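Local coordinates for tRNA (cytosine(72)-C(5))-methyltransferase (Pyrococcus horikoshii, PDB 5ZVE), which transfers a methyl group from S-adenosyl-L-methionine to the C5 position of cytosine 72 in several archaeal tRNAs, at residues 27-32 with 280-285. Numbering follows the deposited sequence.
Sequences KKLREP and GVRPKL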
# COMPACT_ATOMS: atom_id res chain seq x y z
N LYS A 27 -0.59 9.38 15.19
CA LYS A 27 -1.57 8.59 15.93
C LYS A 27 -2.33 7.64 15.00
O LYS A 27 -2.50 6.46 15.31
CB LYS A 27 -2.56 9.49 16.67
CG LYS A 27 -3.60 8.70 17.47
CD LYS A 27 -4.64 9.62 18.11
CE LYS A 27 -5.89 8.84 18.50
NZ LYS A 27 -6.99 9.74 18.96
N LYS A 28 -2.80 8.17 13.87
CA LYS A 28 -3.57 7.37 12.93
C LYS A 28 -2.70 6.39 12.16
O LYS A 28 -3.14 5.30 11.82
CB LYS A 28 -4.34 8.28 11.97
CG LYS A 28 -5.51 8.99 12.63
CD LYS A 28 -6.21 8.07 13.63
CE LYS A 28 -7.44 8.72 14.23
NZ LYS A 28 -8.09 7.83 15.24
N LEU A 29 -1.45 6.78 11.90
CA LEU A 29 -0.50 5.92 11.19
C LEU A 29 -0.27 4.61 11.94
O LEU A 29 0.06 3.58 11.33
CB LEU A 29 0.84 6.63 10.99
CG LEU A 29 0.99 7.56 9.78
CD1 LEU A 29 2.40 8.15 9.74
CD2 LEU A 29 0.68 6.82 8.49
N ARG A 30 -0.44 4.63 13.26
CA ARG A 30 -0.21 3.44 14.06
C ARG A 30 -1.33 2.41 13.87
O ARG A 30 -1.17 1.25 14.21
CB ARG A 30 -0.08 3.79 15.54
CG ARG A 30 0.55 2.69 16.39
CD ARG A 30 1.95 3.08 16.78
NE ARG A 30 2.75 1.97 17.31
CZ ARG A 30 2.84 1.65 18.60
NH1 ARG A 30 2.18 2.34 19.52
NH2 ARG A 30 3.60 0.63 18.96
N GLU A 31 -2.45 2.86 13.31
CA GLU A 31 -3.63 2.01 13.16
C GLU A 31 -3.84 1.59 11.71
O GLU A 31 -3.38 2.27 10.78
CB GLU A 31 -4.88 2.75 13.66
CG GLU A 31 -4.74 3.42 15.02
CD GLU A 31 -5.99 4.22 15.39
OE1 GLU A 31 -6.91 4.31 14.55
OE2 GLU A 31 -6.04 4.75 16.51
N PRO A 32 -4.53 0.46 11.50
CA PRO A 32 -4.89 0.06 10.13
C PRO A 32 -5.85 1.06 9.51
O PRO A 32 -6.50 1.82 10.25
CB PRO A 32 -5.56 -1.31 10.32
CG PRO A 32 -5.17 -1.76 11.70
CD PRO A 32 -5.00 -0.51 12.50
N GLY A 280 4.08 6.62 4.83
CA GLY A 280 2.63 6.72 4.88
C GLY A 280 1.88 5.41 5.05
O GLY A 280 0.66 5.41 5.21
N VAL A 281 2.60 4.29 5.03
CA VAL A 281 1.94 3.00 5.02
C VAL A 281 1.37 2.66 6.40
O VAL A 281 1.90 3.05 7.43
CB VAL A 281 2.88 1.86 4.55
CG1 VAL A 281 3.49 2.20 3.20
CG2 VAL A 281 3.95 1.58 5.58
N ARG A 282 0.25 1.94 6.39
CA ARG A 282 -0.45 1.59 7.61
C ARG A 282 -0.71 0.08 7.63
O ARG A 282 -0.88 -0.53 6.57
CB ARG A 282 -1.76 2.38 7.73
CG ARG A 282 -1.55 3.89 7.72
CD ARG A 282 -2.87 4.63 7.64
NE ARG A 282 -3.60 4.56 8.90
CZ ARG A 282 -4.85 4.99 9.06
NH1 ARG A 282 -5.51 5.52 8.05
NH2 ARG A 282 -5.43 4.88 10.25
N PRO A 283 -0.71 -0.53 8.83
CA PRO A 283 -0.42 0.11 10.11
C PRO A 283 1.08 0.27 10.33
O PRO A 283 1.87 -0.49 9.77
CB PRO A 283 -1.01 -0.86 11.12
CG PRO A 283 -0.85 -2.19 10.48
CD PRO A 283 -0.99 -1.97 8.99
N LYS A 284 1.46 1.27 11.12
CA LYS A 284 2.86 1.52 11.42
C LYS A 284 3.13 1.22 12.89
O LYS A 284 3.02 2.10 13.74
CB LYS A 284 3.22 2.97 11.08
CG LYS A 284 4.70 3.28 11.16
CD LYS A 284 5.50 2.54 10.10
CE LYS A 284 5.19 3.09 8.71
NZ LYS A 284 6.14 2.57 7.69
N LEU A 285 3.44 -0.05 13.18
CA LEU A 285 3.73 -0.48 14.54
C LEU A 285 4.99 0.21 15.06
O LEU A 285 4.99 0.79 16.14
CB LEU A 285 3.87 -2.00 14.61
CG LEU A 285 2.58 -2.83 14.73
CD1 LEU A 285 1.70 -2.69 13.50
CD2 LEU A 285 2.90 -4.30 14.99
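Arg282 reaches from the loop 280-285 into the last part of helix 19-29 and the residues after it, where it bonds to two backbone carbonyls. Its NE donates to Glu31 O at 3.0 Å, the acceptor lying 31° out of the guanidinium plane. NE and NH2 also make two weak, strongly bent bonds to Lys28 O. Lys28 CB covers one guanidinium face; Pro32 O only lies over the other, without a bond to it. The chain bends at chi3 (73°), which turns NE off the line of the preceding carbons; Leu29 CD2 packs 3.8 Å from Arg282 CG, the two side chains crossing at about a right angle. NH1 is taken up by Glu34 and by the carbonyl of Thr371.

The rest of the buried side, with Leu29, Arg30, Pro283 and Leu285, is packed closely. Lys284 N binds Leu29 O at 2.7 Å, and Pro283, after a cis peptide bond, sets CB 3.7 Å from Arg30 O. Arg30 NE meets Leu285 O at 2.8 Å, with a weaker bond from NH2, and Trp286 adds a cation-pi contact.

The more open side holds the ends of Lys28 and Glu31, both partly exposed. Lys28 NZ is a long 3.8 Å from Glu31 OE1, whose stronger partner is Arg75, and Glu31 OE1 stays 4.6 Å from Arg282 NH2.

An alanine at Arg282 would probably leave Glu31 O and Lys28 O without these donors and Glu34 without its cationic mate, opening a gap beside Leu29.

The contact joins the ferredoxin-like region to the methyltransferase region, on a loop whose Val281 lies about 4 Å, side chain to side chain, from the predicted nucleophile Cys323. The donors are two arginine side chains and one backbone N-H, the acceptors all backbone carbonyls, consistent with a polar, directional join that would probably limit the shift of one backbone against the other.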